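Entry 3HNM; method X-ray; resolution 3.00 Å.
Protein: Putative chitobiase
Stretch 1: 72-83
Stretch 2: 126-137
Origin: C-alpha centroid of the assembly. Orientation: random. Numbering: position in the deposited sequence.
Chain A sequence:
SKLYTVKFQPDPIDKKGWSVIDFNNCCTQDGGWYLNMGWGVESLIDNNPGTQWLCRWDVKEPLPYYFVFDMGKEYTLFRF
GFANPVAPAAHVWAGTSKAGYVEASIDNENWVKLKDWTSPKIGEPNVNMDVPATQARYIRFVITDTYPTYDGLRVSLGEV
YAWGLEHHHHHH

Stretch 1, residues 72-83: GKEYTLFRFGFA
Stretch 2 (126-137) NVNMDVPATQAR

The strongest polar link between side chains is the salt bridge from R79 NE to D130 OD1, 3.1 Å, made across a non-hydrogen-bonded pair; R79 starts m, t and D130 is m. All the hydrogen bonds across the two stretches are backbone to backbone. The second stretch runs as one extended strand from V127, and the first runs antiparallel to it in two segments, one around Y75 and T76, the other through F80 to F82, at 166° and 169°, each axis approaching to 4.5 Å.

At one end Y75 and A136 exchange two bonds, Y75 N to A136 O at 2.7 Å and A136 N to Y75 O at 2.8 Å. L77 N reaches T134 O at 2.9 Å, but its 118° angle makes the bond weak. The register then shifts by two: L77 pairs with T134, R79 with D130. In this bulge F78 (phi/psi -102/-43) turns a corner, and V131 N bonds F78 O at 3.0 Å. Regular pairing resumes with F80 N to M129 O, 3.3 Å, and M129 N to F80 O, 2.8 Å, then F82 N to V127 O and V127 N to F82 O, both 2.9 Å.

Between these pairs, T76 faces Q135 (CA to CA 4.2 Å) and G81 faces N128 (CA to CA 3.7 Å). The latter closeness depends on glycine, fully extended at -171/180: an ideal CB on G81 would lie 1.8 Å from N128 ND2.

Packing gathers on the face carrying Y75, L77, F80, F82, V127, M129, T134 and A136. L77 (m, m) brings CD2 to 3.2 Å from A136 CB. F82 (p) lays its ring face against V127 (t), with F82 CZ 3.6 Å from V127 CB. Selenomethionine M129 (p, t, p) sets CE at the edge of the F80 (t) ring, 3.4 Å from F80 CD1. Apart from the hydroxyls of Y75 and T134, that face is apolar, while R79 and D130 pair on the other; the bulge at F78 interrupts the alternation between L77 and R79.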

ATOM      1  N   GLY A  72      12.162   5.646   6.166  1.00 47.06           N
ATOM      2  CA  GLY A  72      13.088   6.264   7.100  1.00 48.41           C
ATOM      3  C   GLY A  72      14.542   6.146   6.690  1.00 49.85           C
ATOM      4  O   GLY A  72      15.237   7.149   6.505  1.00 50.64           O
ATOM      5  N   LYS A  73      15.007   4.911   6.548  1.00 49.40           N
ATOM      6  CA  LYS A  73      16.385   4.665   6.165  1.00 48.80           C
ATOM      7  C   LYS A  73      16.433   3.930   4.823  1.00 48.42           C
ATOM      8  O   LYS A  73      15.404   3.774   4.174  1.00 49.59           O
ATOM      9  CB  LYS A  73      17.087   3.861   7.262  1.00 48.13           C
ATOM     10  CG  LYS A  73      16.154   3.119   8.204  1.00 47.29           C
ATOM     11  CD  LYS A  73      16.967   2.430   9.294  1.00 48.35           C
ATOM     12  CE  LYS A  73      16.133   2.058  10.525  1.00 48.39           C
ATOM     13  NZ  LYS A  73      15.548   3.250  11.226  1.00 48.28           N
ATOM     14  N   GLU A  74      17.621   3.494   4.399  1.00 46.57           N
ATOM     15  CA  GLU A  74      17.777   2.789   3.128  1.00 43.82           C
ATOM     16  C   GLU A  74      17.685   1.287   3.304  1.00 43.03           C
ATOM     17  O   GLU A  74      18.077   0.754   4.332  1.00 42.91           O
ATOM     18  CB  GLU A  74      19.119   3.135   2.513  1.00 44.04           C
ATOM     19  CG  GLU A  74      19.375   4.615   2.496  1.00 46.64           C
ATOM     20  CD  GLU A  74      19.436   5.169   1.092  1.00 48.34           C
ATOM     21  OE1 GLU A  74      20.359   4.762   0.351  1.00 49.68           O
ATOM     22  OE2 GLU A  74      18.563   5.998   0.726  1.00 48.68           O
ATOM     23  N   TYR A  75      17.176   0.602   2.290  1.00 43.60           N
ATOM     24  CA  TYR A  75      17.034  -0.851   2.331  1.00 43.41           C
ATOM     25  C   TYR A  75      17.268  -1.435   0.935  1.00 44.90           C
ATOM     26  O   TYR A  75      17.455  -0.703  -0.040  1.00 44.93           O
ATOM     27  CB  TYR A  75      15.623  -1.204   2.766  1.00 42.58           C
ATOM     28  CG  TYR A  75      15.299  -0.899   4.199  1.00 42.19           C
ATOM     29  CD1 TYR A  75      15.170  -1.935   5.130  1.00 43.00           C
ATOM     30  CD2 TYR A  75      15.086   0.411   4.628  1.00 40.75           C
ATOM     31  CE1 TYR A  75      14.832  -1.679   6.453  1.00 43.17           C
ATOM     32  CE2 TYR A  75      14.749   0.685   5.950  1.00 41.82           C
ATOM     33  CZ  TYR A  75      14.621  -0.363   6.859  1.00 42.65           C
ATOM     34  OH  TYR A  75      14.275  -0.121   8.166  1.00 41.14           O
ATOM     35  N   THR A  76      17.242  -2.758   0.834  1.00 45.41           N
ATOM     36  CA  THR A  76      17.399  -3.416  -0.465  1.00 46.43           C
ATOM     37  C   THR A  76      16.190  -4.348  -0.599  1.00 47.44           C
ATOM     38  O   THR A  76      16.262  -5.514  -0.226  1.00 48.71           O
ATOM     39  CB  THR A  76      18.728  -4.238  -0.549  1.00 45.33           C
ATOM     40  OG1 THR A  76      19.851  -3.388  -0.268  1.00 43.23           O
ATOM     41  CG2 THR A  76      18.905  -4.813  -1.948  1.00 43.89           C
ATOM     42  N   LEU A  77      15.081  -3.834  -1.129  1.00 46.96           N
ATOM     43  CA  LEU A  77      13.848  -4.623  -1.248  1.00 46.78           C
ATOM     44  C   LEU A  77      13.943  -5.929  -2.029  1.00 47.41           C
ATOM     45  O   LEU A  77      14.418  -5.953  -3.162  1.00 47.62           O
ATOM     46  CB  LEU A  77      12.718  -3.782  -1.866  1.00 46.52           C
ATOM     47  CG  LEU A  77      12.290  -2.451  -1.245  1.00 45.35           C
ATOM     48  CD1 LEU A  77      12.186  -2.579   0.271  1.00 45.25           C
ATOM     49  CD2 LEU A  77      13.305  -1.400  -1.612  1.00 46.66           C
ATOM     50  N   PHE A  78      13.472  -7.013  -1.419  1.00 47.90           N
ATOM     51  CA  PHE A  78      13.471  -8.319  -2.075  1.00 48.91           C
ATOM     52  C   PHE A  78      12.053  -8.576  -2.549  1.00 48.18           C
ATOM     53  O   PHE A  78      11.837  -9.062  -3.654  1.00 48.37           O
ATOM     54  CB  PHE A  78      13.861  -9.448  -1.112  1.00 51.51           C
ATOM     55  CG  PHE A  78      15.131  -9.208  -0.372  1.00 53.54           C
ATOM     56  CD1 PHE A  78      16.257  -8.723  -1.033  1.00 55.77           C
ATOM     57  CD2 PHE A  78      15.203  -9.476   0.991  1.00 54.46           C
ATOM     58  CE1 PHE A  78      17.454  -8.496  -0.344  1.00 59.22           C
ATOM     59  CE2 PHE A  78      16.382  -9.257   1.700  1.00 57.99           C
ATOM     60  CZ  PHE A  78      17.518  -8.764   1.032  1.00 59.85           C
ATOM     61  N   ARG A  79      11.087  -8.262  -1.688  1.00 48.21           N
ATOM     62  CA  ARG A  79       9.676  -8.442  -2.015  1.00 48.43           C
ATOM     63  C   ARG A  79       8.863  -7.246  -1.559  1.00 46.98           C
ATOM     64  O   ARG A  79       9.371  -6.363  -0.870  1.00 46.48           O
ATOM     65  CB  ARG A  79       9.103  -9.705  -1.363  1.00 49.10           C
ATOM     66  CG  ARG A  79       9.681 -11.007  -1.884  1.00 52.07           C
ATOM     67  CD  ARG A  79       8.773 -12.180  -1.543  1.00 54.67           C
ATOM     68  NE  ARG A  79       9.525 -13.394  -1.230  1.00 56.10           N
ATOM     69  CZ  ARG A  79      10.249 -13.554  -0.126  1.00 57.73           C
ATOM     70  NH1 ARG A  79      10.319 -12.579   0.774  1.00 58.31           N
ATOM     71  NH2 ARG A  79      10.904 -14.690   0.074  1.00 58.44           N
ATOM     72  N   PHE A  80       7.594  -7.240  -1.963  1.00 46.13           N
ATOM     73  CA  PHE A  80       6.639  -6.190  -1.625  1.00 43.83           C
ATOM     74  C   PHE A  80       5.242  -6.764  -1.812  1.00 42.37           C
ATOM     75  O   PHE A  80       5.017  -7.604  -2.678  1.00 42.24           O
ATOM     76  CB  PHE A  80       6.836  -4.975  -2.542  1.00 44.16           C
ATOM     77  CG  PHE A  80       5.795  -3.899  -2.370  1.00 43.72           C
ATOM     78  CD1 PHE A  80       4.536  -4.029  -2.950  1.00 42.53           C
ATOM     79  CD2 PHE A  80       6.062  -2.775  -1.599  1.00 43.40           C
ATOM     80  CE1 PHE A  80       3.561  -3.064  -2.758  1.00 41.54           C
ATOM     81  CE2 PHE A  80       5.089  -1.802  -1.402  1.00 42.40           C
ATOM     82  CZ  PHE A  80       3.837  -1.949  -1.982  1.00 41.50           C
ATOM     83  N   GLY A  81       4.302  -6.317  -0.994  1.00 41.16           N
ATOM     84  CA  GLY A  81       2.948  -6.815  -1.125  1.00 39.59           C
ATOM     85  C   GLY A  81       1.997  -6.030  -0.257  1.00 38.68           C
ATOM     86  O   GLY A  81       2.406  -5.109   0.441  1.00 38.38           O
ATOM     87  N   PHE A  82       0.725  -6.387  -0.295  1.00 38.50           N
ATOM     88  CA  PHE A  82      -0.268  -5.695   0.518  1.00 39.13           C
ATOM     89  C   PHE A  82      -1.317  -6.695   0.976  1.00 39.70           C
ATOM     90  O   PHE A  82      -1.260  -7.871   0.616  1.00 40.26           O
ATOM     91  CB  PHE A  82      -0.909  -4.555  -0.291  1.00 37.71           C
ATOM     92  CG  PHE A  82      -1.477  -4.992  -1.621  1.00 37.35           C
ATOM     93  CD1 PHE A  82      -2.755  -5.545  -1.705  1.00 36.64           C
ATOM     94  CD2 PHE A  82      -0.727  -4.859  -2.792  1.00 36.93           C
ATOM     95  CE1 PHE A  82      -3.275  -5.957  -2.929  1.00 35.09           C
ATOM     96  CE2 PHE A  82      -1.238  -5.270  -4.025  1.00 35.73           C
ATOM     97  CZ  PHE A  82      -2.515  -5.819  -4.094  1.00 35.22           C
ATOM     98  N   ALA A  83      -2.269  -6.234   1.776  1.00 39.12           N
ATOM     99  CA  ALA A  83      -3.328  -7.109   2.259  1.00 40.56           C
ATOM    100  C   ALA A  83      -4.679  -6.386   2.373  1.00 41.15           C
ATOM    101  O   ALA A  83      -4.846  -5.474   3.184  1.00 42.23           O
ATOM    102  CB  ALA A  83      -2.939  -7.695   3.610  1.00 40.17           C
ATOM    103  N   ASN A 126      -3.869 -11.760   0.863  1.00 43.97           N
ATOM    104  CA  ASN A 126      -2.594 -11.058   0.717  1.00 41.94           C
ATOM    105  C   ASN A 126      -2.165 -11.162  -0.730  1.00 42.31           C
ATOM    106  O   ASN A 126      -2.577 -12.075  -1.441  1.00 42.72           O
ATOM    107  CB  ASN A 126      -1.506 -11.674   1.599  1.00 39.54           C
ATOM    108  CG  ASN A 126      -1.770 -11.498   3.083  1.00 38.16           C
ATOM    109  OD1 ASN A 126      -2.548 -12.235   3.689  1.00 36.88           O
ATOM    110  ND2 ASN A 126      -1.103 -10.525   3.679  1.00 37.48           N
ATOM    111  N   VAL A 127      -1.358 -10.202  -1.165  1.00 43.24           N
ATOM    112  CA  VAL A 127      -0.832 -10.178  -2.526  1.00 43.61           C
ATOM    113  C   VAL A 127       0.597  -9.673  -2.460  1.00 45.02           C
ATOM    114  O   VAL A 127       0.836  -8.473  -2.343  1.00 44.69           O
ATOM    115  CB  VAL A 127      -1.628  -9.250  -3.454  1.00 41.48           C
ATOM    116  CG1 VAL A 127      -0.900  -9.113  -4.774  1.00 38.57           C
ATOM    117  CG2 VAL A 127      -3.017  -9.810  -3.684  1.00 39.98           C
ATOM    118  N   ASN A 128       1.537 -10.615  -2.505  1.00 47.14           N
ATOM    119  CA  ASN A 128       2.966 -10.316  -2.451  1.00 47.62           C
ATOM    120  C   ASN A 128       3.570 -10.588  -3.829  1.00 48.20           C
ATOM    121  O   ASN A 128       3.036 -11.380  -4.609  1.00 47.96           O
ATOM    122  CB  ASN A 128       3.650 -11.188  -1.395  1.00 47.96           C
ATOM    123  CG  ASN A 128       3.172 -10.895   0.015  1.00 48.93           C
ATOM    124  OD1 ASN A 128       3.474 -11.645   0.940  1.00 49.41           O
ATOM    125  ND2 ASN A 128       2.436  -9.803   0.190  1.00 50.11           N
HETATM  126  N   MSE A 129       4.688  -9.937  -4.123  1.00 48.34           N
HETATM  127  CA  MSE A 129       5.334 -10.092  -5.417  1.00 49.14           C
HETATM  128  C   MSE A 129       6.856 -10.055  -5.281  1.00 48.43           C
HETATM  129  O   MSE A 129       7.391  -9.313  -4.460  1.00 48.11           O
HETATM  130  CB  MSE A 129       4.885  -8.949  -6.316  1.00 51.11           C
HETATM  131  CG  MSE A 129       5.343  -7.590  -5.776  1.00 55.54           C
HETATM  132 SE   MSE A 129       4.238  -6.093  -6.326  1.00 61.04          SE
HETATM  133  CE  MSE A 129       2.913  -6.269  -4.940  1.00 60.53           C
ATOM    134  N   ASP A 130       7.557 -10.851  -6.078  1.00 46.76           N
ATOM    135  CA  ASP A 130       9.005 -10.827  -6.016  1.00 45.90           C
ATOM    136  C   ASP A 130       9.498  -9.621  -6.816  1.00 44.75           C
ATOM    137  O   ASP A 130       9.281  -9.523  -8.025  1.00 44.20           O
ATOM    138  CB  ASP A 130       9.599 -12.131  -6.561  1.00 46.70           C
ATOM    139  CG  ASP A 130       9.595 -13.257  -5.526  1.00 47.40           C
ATOM    140  OD1 ASP A 130       9.687 -12.939  -4.317  1.00 46.70           O
ATOM    141  OD2 ASP A 130       9.518 -14.449  -5.921  1.00 46.79           O
ATOM    142  N   VAL A 131      10.156  -8.704  -6.116  1.00 43.50           N
ATOM    143  CA  VAL A 131      10.677  -7.473  -6.696  1.00 43.24           C
ATOM    144  C   VAL A 131      12.197  -7.507  -6.885  1.00 42.51           C
ATOM    145  O   VAL A 131      12.935  -7.793  -5.944  1.00 44.42           O
ATOM    146  CB  VAL A 131      10.290  -6.270  -5.786  1.00 43.86           C
ATOM    147  CG1 VAL A 131      11.477  -5.331  -5.565  1.00 44.07           C
ATOM    148  CG2 VAL A 131       9.136  -5.523  -6.411  1.00 44.81           C
ATOM    149  N   PRO A 132      12.685  -7.185  -8.099  1.00 41.28           N
ATOM    150  CA  PRO A 132      14.121  -7.177  -8.409  1.00 40.74           C
ATOM    151  C   PRO A 132      14.982  -6.496  -7.346  1.00 40.78           C
ATOM    152  O   PRO A 132      14.769  -5.329  -7.029  1.00 40.21           O
ATOM    153  CB  PRO A 132      14.182  -6.438  -9.743  1.00 39.63           C
ATOM    154  CG  PRO A 132      12.910  -6.818 -10.398  1.00 40.10           C
ATOM    155  CD  PRO A 132      11.906  -6.705  -9.256  1.00 41.94           C
ATOM    156  N   ALA A 133      15.961  -7.226  -6.815  1.00 42.74           N
ATOM    157  CA  ALA A 133      16.862  -6.695  -5.786  1.00 44.38           C
ATOM    158  C   ALA A 133      17.261  -5.251  -6.083  1.00 45.35           C
ATOM    159  O   ALA A 133      18.142  -4.999  -6.909  1.00 45.77           O
ATOM    160  CB  ALA A 133      18.111  -7.572  -5.676  1.00 44.61           C
ATOM    161  N   THR A 134      16.607  -4.311  -5.400  1.00 45.22           N
ATOM    162  CA  THR A 134      16.881  -2.891  -5.580  1.00 45.11           C
ATOM    163  C   THR A 134      16.988  -2.108  -4.264  1.00 45.67           C
ATOM    164  O   THR A 134      16.286  -2.387  -3.281  1.00 44.36           O
ATOM    165  CB  THR A 134      15.814  -2.221  -6.488  1.00 44.47           C
ATOM    166  OG1 THR A 134      15.939  -0.794  -6.408  1.00 44.58           O
ATOM    167  CG2 THR A 134      14.408  -2.629  -6.065  1.00 44.57           C
ATOM    168  N   GLN A 135      17.901  -1.137  -4.265  1.00 45.96           N
ATOM    169  CA  GLN A 135      18.150  -0.271  -3.121  1.00 46.75           C
ATOM    170  C   GLN A 135      17.119   0.836  -3.106  1.00 45.63           C
ATOM    171  O   GLN A 135      16.905   1.502  -4.119  1.00 45.42           O
ATOM    172  CB  GLN A 135      19.537   0.363  -3.213  1.00 49.69           C
ATOM    173  CG  GLN A 135      20.694  -0.614  -3.203  1.00 54.16           C
ATOM    174  CD  GLN A 135      22.045   0.093  -3.072  1.00 56.36           C
ATOM    175  OE1 GLN A 135      23.102  -0.554  -3.078  1.00 57.64           O
ATOM    176  NE2 GLN A 135      22.015   1.429  -2.948  1.00 55.39           N
ATOM    177  N   ALA A 136      16.490   1.038  -1.951  1.00 44.03           N
ATOM    178  CA  ALA A 136      15.473   2.071  -1.826  1.00 42.80           C
ATOM    179  C   ALA A 136      15.251   2.606  -0.414  1.00 41.63           C
ATOM    180  O   ALA A 136      15.567   1.952   0.577  1.00 41.02           O
ATOM    181  CB  ALA A 136      14.153   1.557  -2.389  1.00 42.14           C
ATOM    182  N   ARG A 137      14.709   3.821  -0.362  1.00 41.47           N
ATOM    183  CA  ARG A 137      14.371   4.525   0.870  1.00 40.66           C
ATOM    184  C   ARG A 137      12.870   4.778   0.825  1.00 40.08           C
ATOM    185  O   ARG A 137      12.163   4.593   1.816  1.00 40.49           O
ATOM    186  CB  ARG A 137      15.094   5.870   0.929  1.00 41.68           C
ATOM    187  CG  ARG A 137      14.435   6.903   1.831  1.00 41.90           C
ATOM    188  CD  ARG A 137      14.748   6.664   3.290  1.00 43.46           C
ATOM    189  NE  ARG A 137      14.148   7.674   4.165  1.00 45.74           N
ATOM    190  CZ  ARG A 137      14.417   8.978   4.123  1.00 46.07           C
ATOM    191  NH1 ARG A 137      15.281   9.463   3.240  1.00 46.74           N
ATOM    192  NH2 ARG A 137      13.823   9.799   4.977  1.00 45.57           N
TER